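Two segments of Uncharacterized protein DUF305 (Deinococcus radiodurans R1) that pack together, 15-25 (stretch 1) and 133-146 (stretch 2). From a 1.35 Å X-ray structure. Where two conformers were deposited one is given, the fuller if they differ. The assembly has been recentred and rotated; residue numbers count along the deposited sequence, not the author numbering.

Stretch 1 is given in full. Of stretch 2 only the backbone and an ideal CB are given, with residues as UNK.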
ATOM      1  N   GLN A  15      -8.304 -14.571  -0.001  1.00 14.65           N
ATOM      2  CA  GLN A  15      -6.865 -14.357   0.089  1.00 15.11           C
ATOM      3  C   GLN A  15      -6.469 -12.976  -0.445  1.00 13.32           C
ATOM      4  O   GLN A  15      -5.581 -12.309   0.110  1.00 13.74           O
ATOM      5  CB  GLN A  15      -6.116 -15.429  -0.701  1.00 16.88           C
ATOM      6  CG  GLN A  15      -4.605 -15.102  -0.790  1.00 21.38           C
ATOM      7  CD  GLN A  15      -3.828 -16.055  -1.687  1.00 22.41           C
ATOM      8  OE1 GLN A  15      -3.852 -15.949  -2.911  1.00 27.01           O
ATOM      9  NE2 GLN A  15      -3.157 -17.000  -1.072  1.00 23.12           N
ATOM     10  N   PHE A  16      -7.110 -12.546  -1.527  1.00 13.70           N
ATOM     11  CA  PHE A  16      -6.820 -11.231  -2.110  1.00 13.81           C
ATOM     12  C   PHE A  16      -7.039 -10.131  -1.070  1.00 13.11           C
ATOM     13  O   PHE A  16      -6.179  -9.274  -0.848  1.00 13.68           O
ATOM     14  CB  PHE A  16      -7.712 -10.977  -3.332  1.00 15.46           C
ATOM     15  CG  PHE A  16      -7.643  -9.578  -3.826  1.00 16.74           C
ATOM     16  CD1 PHE A  16      -6.487  -9.111  -4.449  1.00 17.34           C
ATOM     17  CD2 PHE A  16      -8.707  -8.719  -3.634  1.00 20.43           C
ATOM     18  CE1 PHE A  16      -6.408  -7.781  -4.863  1.00 19.35           C
ATOM     19  CE2 PHE A  16      -8.648  -7.400  -4.046  1.00 20.76           C
ATOM     20  CZ  PHE A  16      -7.492  -6.934  -4.680  1.00 20.80           C
ATOM     21  N   VAL A  17      -8.188 -10.153  -0.403  1.00 12.98           N
ATOM     22  CA  VAL A  17      -8.479  -9.124   0.588  1.00 12.87           C
ATOM     23  C   VAL A  17      -7.539  -9.239   1.786  1.00 12.98           C
ATOM     24  O   VAL A  17      -7.029  -8.221   2.288  1.00 13.83           O
ATOM     25  CB  VAL A  17      -9.977  -9.146   0.978  1.00 13.96           C
ATOM     26  CG1 VAL A  17     -10.279  -8.120   2.089  1.00 15.88           C
ATOM     27  CG2 VAL A  17     -10.822  -8.823  -0.264  1.00 16.23           C
ATOM     28  N   GLN A  18      -7.283 -10.459   2.253  1.00 12.96           N
ATOM     29  CA  GLN A  18      -6.360 -10.620   3.381  1.00 13.72           C
ATOM     30  C   GLN A  18      -4.979 -10.052   3.034  1.00 13.57           C
ATOM     31  O   GLN A  18      -4.352  -9.335   3.831  1.00 14.74           O
ATOM     32  CB  GLN A  18      -6.220 -12.089   3.749  1.00 14.92           C
ATOM     33  CG  GLN A  18      -7.458 -12.649   4.436  1.00 15.39           C
ATOM     34  CD  GLN A  18      -7.368 -14.169   4.604  1.00 17.02           C
ATOM     35  OE1 GLN A  18      -6.736 -14.863   3.789  1.00 18.22           O
ATOM     36  NE2 GLN A  18      -8.030 -14.697   5.633  1.00 19.10           N
ATOM     37  N   HIS A  19      -4.482 -10.404   1.850  1.00 13.34           N
ATOM     38  CA  HIS A  19      -3.164  -9.924   1.456  1.00 13.75           C
ATOM     39  C   HIS A  19      -3.135  -8.434   1.234  1.00 13.46           C
ATOM     40  O   HIS A  19      -2.158  -7.756   1.629  1.00 13.79           O
ATOM     41  CB  HIS A  19      -2.712 -10.603   0.189  1.00 15.36           C
ATOM     42  CG  HIS A  19      -2.222 -11.997   0.401  1.00 15.99           C
ATOM     43  ND1 HIS A  19      -1.930 -12.840  -0.653  1.00 20.34           N
ATOM     44  CD2 HIS A  19      -1.945 -12.687   1.530  1.00 20.35           C
ATOM     45  CE1 HIS A  19      -1.501 -13.998  -0.175  1.00 23.37           C
ATOM     46  NE2 HIS A  19      -1.505 -13.937   1.145  1.00 22.98           N
ATOM     47  N   MET A  20      -4.178  -7.883   0.608  1.00 12.59           N
ATOM     48  CA  MET A  20      -4.167  -6.445   0.338  0.70 12.08           C
ATOM     49  C   MET A  20      -4.267  -5.640   1.628  1.00 12.20           C
ATOM     50  O   MET A  20      -3.725  -4.544   1.724  1.00 13.19           O
ATOM     51  CB  MET A  20      -5.291  -6.066  -0.619  0.70 13.94           C
ATOM     52  CG  MET A  20      -5.171  -4.682  -1.156  0.70 14.28           C
ATOM     53  SD  MET A  20      -3.652  -4.353  -2.102  0.70 15.82           S
ATOM     54  CE  MET A  20      -3.917  -5.462  -3.490  0.70 18.95           C
ATOM     55  N   LEU A  21      -4.945  -6.188   2.640  1.00 12.22           N
ATOM     56  CA  LEU A  21      -5.067  -5.455   3.897  1.00 14.04           C
ATOM     57  C   LEU A  21      -3.670  -5.308   4.510  1.00 13.44           C
ATOM     58  O   LEU A  21      -3.301  -4.227   4.990  1.00 15.38           O
ATOM     59  CB  LEU A  21      -6.044  -6.177   4.825  1.00 14.35           C
ATOM     60  CG  LEU A  21      -6.256  -5.558   6.209  1.00 15.04           C
ATOM     61  CD1 LEU A  21      -6.731  -4.131   6.117  1.00 16.14           C
ATOM     62  CD2 LEU A  21      -7.279  -6.412   6.968  1.00 16.95           C
ATOM     63  N   GLN A  22      -2.886  -6.378   4.493  1.00 13.82           N
ATOM     64  CA  GLN A  22      -1.531  -6.296   5.030  1.00 14.92           C
ATOM     65  C   GLN A  22      -0.637  -5.416   4.148  1.00 14.39           C
ATOM     66  O   GLN A  22       0.247  -4.678   4.631  1.00 15.20           O
ATOM     67  CB  GLN A  22      -0.931  -7.704   5.095  1.00 18.95           C
ATOM     68  CG  GLN A  22      -1.513  -8.575   6.178  1.00 22.87           C
ATOM     69  CD  GLN A  22      -0.763  -9.892   6.269  1.00 26.51           C
ATOM     70  OE1 GLN A  22       0.474  -9.925   6.294  1.00 27.79           O
ATOM     71  NE2 GLN A  22      -1.495 -10.977   6.272  1.00 29.06           N
ATOM     72  N   HIS A  23      -0.834  -5.502   2.846  1.00 13.76           N
ATOM     73  CA  HIS A  23      -0.046  -4.692   1.903  1.00 12.63           C
ATOM     74  C   HIS A  23      -0.309  -3.197   2.166  1.00 14.42           C
ATOM     75  O   HIS A  23       0.630  -2.390   2.311  1.00 15.13           O
ATOM     76  CB  HIS A  23      -0.480  -5.080   0.498  1.00 13.68           C
ATOM     77  CG  HIS A  23       0.512  -4.743  -0.575  1.00 14.77           C
ATOM     78  ND1 HIS A  23       0.625  -3.497  -1.162  1.00 18.40           N
ATOM     79  CD2 HIS A  23       1.436  -5.528  -1.179  1.00 15.37           C
ATOM     80  CE1 HIS A  23       1.586  -3.524  -2.065  1.00 15.14           C
ATOM     81  NE2 HIS A  23       2.090  -4.748  -2.098  1.00 15.43           N
ATOM     82  N   HIS A  24      -1.585  -2.813   2.276  1.00 14.67           N
ATOM     83  CA  HIS A  24      -1.911  -1.431   2.576  1.00 14.30           C
ATOM     84  C   HIS A  24      -1.338  -1.006   3.918  1.00 14.54           C
ATOM     85  O   HIS A  24      -0.898   0.157   4.073  1.00 15.98           O
ATOM     86  CB  HIS A  24      -3.426  -1.261   2.621  1.00 14.24           C
ATOM     87  CG  HIS A  24      -4.056  -0.922   1.302  1.00 15.52           C
ATOM     88  ND1 HIS A  24      -3.706  -1.520   0.106  1.00 19.03           N
ATOM     89  CD2 HIS A  24      -5.052  -0.046   1.013  1.00 17.33           C
ATOM     90  CE1 HIS A  24      -4.450  -1.007  -0.864  1.00 20.30           C
ATOM     91  NE2 HIS A  24      -5.279  -0.120  -0.338  1.00 18.11           N
ATOM     92  N   ALA A  25      -1.383  -1.886   4.914  1.00 14.32           N
ATOM     93  CA  ALA A  25      -0.895  -1.499   6.229  1.00 15.21           C
ATOM     94  C   ALA A  25       0.546  -1.018   6.166  1.00 14.74           C
ATOM     95  O   ALA A  25       0.951  -0.118   6.928  1.00 16.43           O
ATOM     96  CB  ALA A  25      -1.019  -2.633   7.218  1.00 16.84           C
ATOM     97  N   UNK A 133     -18.725  -6.561  -4.982  1.00 25.01           N
ATOM     98  CA  UNK A 133     -18.046  -5.675  -4.033  1.00 24.34           C
ATOM     99  C   UNK A 133     -16.535  -5.799  -4.124  1.00 21.43           C
ATOM    100  O   UNK A 133     -15.804  -4.832  -3.848  1.00 22.12           O
ATOM    101  CB  UNK A 133     -18.502  -5.979  -2.605  1.00 24.34           C
ATOM    102  N   UNK A 134     -16.071  -6.979  -4.528  1.00 20.13           N
ATOM    103  CA  UNK A 134     -14.635  -7.190  -4.695  1.00 19.81           C
ATOM    104  C   UNK A 134     -14.188  -6.499  -5.968  1.00 19.56           C
ATOM    105  O   UNK A 134     -13.161  -5.834  -5.986  1.00 19.49           O
ATOM    106  CB  UNK A 134     -14.291  -8.680  -4.734  1.00 19.81           C
ATOM    107  N   UNK A 135     -14.990  -6.596  -7.029  1.00 22.03           N
ATOM    108  CA  UNK A 135     -14.649  -5.900  -8.265  1.00 23.87           C
ATOM    109  C   UNK A 135     -14.571  -4.393  -8.030  1.00 21.93           C
ATOM    110  O   UNK A 135     -13.658  -3.720  -8.523  1.00 21.73           O
ATOM    111  CB  UNK A 135     -15.673  -6.215  -9.357  1.00 23.87           C
ATOM    112  N   UNK A 136     -15.524  -3.871  -7.267  0.70 21.69           N
ATOM    113  CA  UNK A 136     -15.582  -2.435  -6.990  0.70 23.23           C
ATOM    114  C   UNK A 136     -14.323  -2.011  -6.235  0.70 20.15           C
ATOM    115  O   UNK A 136     -13.642  -1.040  -6.613  0.70 21.46           O
ATOM    116  CB  UNK A 136     -16.836  -2.084  -6.187  0.70 23.23           C
ATOM    117  N   UNK A 137     -14.015  -2.741  -5.170  1.00 18.75           N
ATOM    118  CA  UNK A 137     -12.809  -2.475  -4.364  1.00 19.90           C
ATOM    119  C   UNK A 137     -11.554  -2.534  -5.229  1.00 17.73           C
ATOM    120  O   UNK A 137     -10.669  -1.660  -5.162  1.00 18.54           O
ATOM    121  CB  UNK A 137     -12.697  -3.479  -3.215  1.00 19.90           C
ATOM    122  N   UNK A 138     -11.482  -3.561  -6.067  1.00 17.57           N
ATOM    123  CA  UNK A 138     -10.323  -3.717  -6.945  1.00 17.60           C
ATOM    124  C   UNK A 138     -10.156  -2.508  -7.866  1.00 17.81           C
ATOM    125  O   UNK A 138      -9.042  -1.981  -8.048  1.00 18.43           O
ATOM    126  CB  UNK A 138     -10.457  -4.994  -7.776  1.00 17.60           C
ATOM    127  N   UNK A 139     -11.247  -2.082  -8.488  0.70 19.05           N
ATOM    128  CA  UNK A 139     -11.169  -0.906  -9.344  0.70 21.36           C
ATOM    129  C   UNK A 139     -10.689   0.321  -8.562  0.70 19.93           C
ATOM    130  O   UNK A 139      -9.819   1.077  -9.037  0.70 21.12           O
ATOM    131  CB  UNK A 139     -12.532  -0.626  -9.980  0.70 21.36           C
ATOM    132  N   UNK A 140     -11.229   0.526  -7.363  1.00 20.72           N
ATOM    133  CA  UNK A 140     -10.805   1.671  -6.526  1.00 21.86           C
ATOM    134  C   UNK A 140      -9.320   1.623  -6.181  1.00 19.04           C
ATOM    135  O   UNK A 140      -8.621   2.642  -6.216  1.00 20.20           O
ATOM    136  CB  UNK A 140     -11.622   1.708  -5.233  1.00 21.86           C
ATOM    137  N   UNK A 141      -8.840   0.443  -5.818  1.00 17.82           N
ATOM    138  CA  UNK A 141      -7.426   0.271  -5.509  1.00 17.72           C
ATOM    139  C   UNK A 141      -6.561   0.656  -6.706  1.00 16.94           C
ATOM    140  O   UNK A 141      -5.605   1.435  -6.560  1.00 19.07           O
ATOM    141  CB  UNK A 141      -7.142  -1.173  -5.091  1.00 17.72           C
ATOM    142  N   UNK A 142      -6.891   0.133  -7.891  1.00 17.87           N
ATOM    143  CA  UNK A 142      -6.059   0.370  -9.066  1.00 18.11           C
ATOM    144  C   UNK A 142      -6.032   1.870  -9.381  1.00 19.80           C
ATOM    145  O   UNK A 142      -4.978   2.453  -9.609  1.00 20.05           O
ATOM    146  CB  UNK A 142      -6.576  -0.427 -10.266  1.00 18.11           C
ATOM    147  N   UNK A 143      -7.200   2.498  -9.379  1.00 18.92           N
ATOM    148  CA  UNK A 143      -7.276   3.924  -9.706  1.00 20.28           C
ATOM    149  C   UNK A 143      -6.446   4.762  -8.719  1.00 19.45           C
ATOM    150  O   UNK A 143      -5.666   5.638  -9.109  1.00 21.69           O
ATOM    151  CB  UNK A 143      -8.733   4.391  -9.699  1.00 20.28           C
ATOM    152  N   UNK A 144      -6.639   4.498  -7.435  1.00 21.42           N
ATOM    153  CA  UNK A 144      -5.978   5.271  -6.406  1.00 23.00           C
ATOM    154  C   UNK A 144      -4.460   5.052  -6.461  1.00 20.13           C
ATOM    155  O   UNK A 144      -3.671   6.020  -6.361  1.00 22.01           O
ATOM    156  CB  UNK A 144      -6.528   4.898  -5.028  1.00 23.00           C
ATOM    157  N   UNK A 145      -4.039   3.802  -6.642  1.00 18.97           N
ATOM    158  CA  UNK A 145      -2.595   3.498  -6.657  1.00 18.89           C
ATOM    159  C   UNK A 145      -1.967   4.212  -7.839  1.00 16.94           C
ATOM    160  O   UNK A 145      -0.867   4.750  -7.712  1.00 16.75           O
ATOM    161  CB  UNK A 145      -2.337   1.992  -6.736  1.00 18.89           C
ATOM    162  N   UNK A 146      -2.628   4.153  -8.993  1.00 17.03           N
ATOM    163  CA  UNK A 146      -2.051   4.739 -10.187  0.70 17.48           C
ATOM    164  C   UNK A 146      -1.970   6.263 -10.070  1.00 16.79           C
ATOM    165  O   UNK A 146      -0.994   6.854 -10.523  1.00 19.06           O
ATOM    166  CB  UNK A 146      -2.870   4.342 -11.417  0.70 17.48           C
TER

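Both stretches are helical, and their axes come no closer than 11.9 Å while crossing at 32°. A gap that wide must be spanned by side chains, and stretch 1 offers Phe 16, Val 17, Met 20 and His 24 to meet them.

Position 133 is out of reach of stretch 1, so many residues would do; it is Glu 133, bonded elsewhere in the structure. Position 134 points toward stretch 1, yet its ideal CB has nothing of that stretch within 5.5 Å. The neighbours on offer are carbon, the ring of Phe 16 and the methyls of Val 17, so Val, Ile, Leu or Met would suit. The residue is Val 134, chi1 t, whose CG1 lies 4.3 Å from Phe 16 CD2.

Position 135 points away and 136 is out of reach; polar or charged residues fit both. They are Glu 135 and Arg 136.

Position 137 again points toward stretch 1 with room beyond its CB, bordered by Phe 16 and Val 17. A branched or flexible apolar chain of medium length would bridge it. Leu 137, chi1 t and chi2 p, brings one methyl to both: CD2 is 4.3 Å from Val 17 CG2 and 4.4 Å from Phe 16 CE2.

At 138 the CB points sideways and already lies 4.7 Å from Phe 16 CZ, so even a small residue comes near the ring. Ala 138 is found. Positions 139 and 140 are out of reach and could well be polar. Arg 139 forms a salt bridge one turn back, its NH2 2.9 Å from Glu 135 OE2; 140 is Gln 140.

Position 141 points toward stretch 1, with its CB 5.0 Å from His 24 CE1 and with Phe 16 and Met 20 nearby. Leu, Met or Ile could all serve. Ile 141, chi1 m and chi2 t, reaches with CD1 to 3.8 Å from Met 20 CG and 4.3 Å from Phe 16 CZ, while its CG1 lies 4.3 Å from His 24 CE1. It gives up more area to the contact than any other residue here.

Positions 142, 143 and 144 are out of reach and leave the choice open: Val 142, Val 143 and Thr 144. Position 145 points toward stretch 1 but needs length to arrive; beside His 24, a polar or an apolar chain could serve. Gln 145, chi1 and chi2 both m, places OE1 4.4 Å from His 24 CE1, without a hydrogen bond. Position 146, out of reach, is Arg 146.

Stretch 2 133-146: EVERLARQIVVTQR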
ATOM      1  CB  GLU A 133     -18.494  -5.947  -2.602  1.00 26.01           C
ATOM      2  CG  GLU A 133     -18.224  -7.372  -2.110  1.00 24.84           C
ATOM      3  CD  GLU A 133     -18.708  -7.582  -0.683  1.00 25.19           C
ATOM      4  OE1 GLU A 133     -18.945  -6.567   0.001  1.00 30.04           O
ATOM      5  OE2 GLU A 133     -18.856  -8.735  -0.238  1.00 26.02           O
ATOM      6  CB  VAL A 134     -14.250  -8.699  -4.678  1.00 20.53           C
ATOM      7  CG1 VAL A 134     -12.765  -8.898  -4.989  1.00 22.59           C
ATOM      8  CG2 VAL A 134     -14.590  -9.306  -3.305  1.00 23.41           C
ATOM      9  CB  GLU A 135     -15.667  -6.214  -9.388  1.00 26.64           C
ATOM     10  CG  GLU A 135     -15.221  -5.623 -10.727  1.00 34.98           C
ATOM     11  CD  GLU A 135     -16.232  -5.772 -11.843  1.00 39.36           C
ATOM     12  OE1 GLU A 135     -17.395  -6.147 -11.562  1.00 45.40           O
ATOM     13  OE2 GLU A 135     -15.851  -5.499 -13.006  1.00 48.54           O
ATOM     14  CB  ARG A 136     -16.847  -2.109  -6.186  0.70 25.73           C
ATOM     15  CG  ARG A 136     -17.117  -0.625  -5.978  0.70 31.32           C
ATOM     16  CD  ARG A 136     -18.494  -0.382  -5.347  0.70 35.27           C
ATOM     17  NE  ARG A 136     -18.633  -1.016  -4.034  0.70 39.48           N
ATOM     18  CZ  ARG A 136     -19.464  -2.023  -3.759  0.70 41.30           C
ATOM     19  NH1 ARG A 136     -19.515  -2.528  -2.531  0.70 36.90           N
ATOM     20  NH2 ARG A 136     -20.250  -2.524  -4.707  0.70 43.36           N
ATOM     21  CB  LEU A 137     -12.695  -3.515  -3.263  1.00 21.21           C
ATOM     22  CG  LEU A 137     -11.369  -3.507  -2.492  1.00 21.55           C
ATOM     23  CD1 LEU A 137     -11.284  -2.243  -1.643  1.00 25.08           C
ATOM     24  CD2 LEU A 137     -11.212  -4.773  -1.623  1.00 22.96           C
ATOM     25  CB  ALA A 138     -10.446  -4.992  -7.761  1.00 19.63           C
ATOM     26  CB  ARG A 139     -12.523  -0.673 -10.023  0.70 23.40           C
ATOM     27  CG  ARG A 139     -12.907  -1.846 -10.922  0.70 30.37           C
ATOM     28  CD  ARG A 139     -14.111  -1.584 -11.817  0.70 33.58           C
ATOM     29  NE  ARG A 139     -14.342  -2.723 -12.706  0.70 39.80           N
ATOM     30  CZ  ARG A 139     -13.675  -2.942 -13.840  0.70 42.47           C
ATOM     31  NH1 ARG A 139     -12.738  -2.092 -14.239  0.70 43.95           N
ATOM     32  NH2 ARG A 139     -13.948  -4.010 -14.581  0.70 42.50           N
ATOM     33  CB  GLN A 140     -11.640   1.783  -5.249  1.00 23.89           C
ATOM     34  CG  GLN A 140     -13.103   2.154  -5.499  1.00 30.35           C
ATOM     35  CD  GLN A 140     -13.995   1.879  -4.294  1.00 39.49           C
ATOM     36  OE1 GLN A 140     -13.512   1.578  -3.199  1.00 42.37           O
ATOM     37  NE2 GLN A 140     -15.307   1.971  -4.496  1.00 44.42           N
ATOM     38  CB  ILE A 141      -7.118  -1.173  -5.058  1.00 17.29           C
ATOM     39  CG1 ILE A 141      -7.731  -1.443  -3.680  1.00 18.13           C
ATOM     40  CG2 ILE A 141      -5.601  -1.443  -5.084  1.00 17.54           C
ATOM     41  CD1 ILE A 141      -7.723  -2.915  -3.276  1.00 19.93           C
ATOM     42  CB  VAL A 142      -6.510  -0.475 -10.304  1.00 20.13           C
ATOM     43  CG1 VAL A 142      -5.790  -0.026 -11.597  1.00 24.27           C
ATOM     44  CG2 VAL A 142      -6.274  -1.956 -10.064  1.00 24.25           C
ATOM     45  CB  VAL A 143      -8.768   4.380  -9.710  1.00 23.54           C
ATOM     46  CG1 VAL A 143      -8.894   5.902  -9.702  1.00 26.33           C
ATOM     47  CG2 VAL A 143      -9.460   3.840 -10.935  1.00 26.45           C
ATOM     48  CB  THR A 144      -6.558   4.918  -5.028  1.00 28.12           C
ATOM     49  OG1 THR A 144      -7.942   5.298  -5.014  1.00 30.36           O
ATOM     50  CG2 THR A 144      -5.813   5.660  -3.924  1.00 32.47           C
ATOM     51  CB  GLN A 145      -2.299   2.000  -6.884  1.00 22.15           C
ATOM     52  CG  GLN A 145      -2.775   0.991  -5.920  1.00 27.86           C
ATOM     53  CD  GLN A 145      -2.491   1.416  -4.568  1.00 24.17           C
ATOM     54  OE1 GLN A 145      -3.372   1.942  -3.889  1.00 36.95           O
ATOM     55  NE2 GLN A 145      -1.239   1.224  -4.128  1.00 24.13           N
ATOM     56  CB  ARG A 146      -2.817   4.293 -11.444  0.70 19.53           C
ATOM     57  CG  ARG A 146      -2.511   2.848 -11.865  0.70 23.14           C
ATOM     58  CD  ARG A 146      -3.300   2.398 -13.113  0.70 25.45           C
ATOM     59  NE  ARG A 146      -2.787   1.130 -13.643  0.70 29.26           N
ATOM     60  CZ  ARG A 146      -3.445   0.348 -14.503  0.70 26.18           C
ATOM     61  NH1 ARG A 146      -4.664   0.676 -14.887  0.70 35.40           N
ATOM     62  NH2 ARG A 146      -2.903  -0.780 -14.929  0.70 36.48           N
TER
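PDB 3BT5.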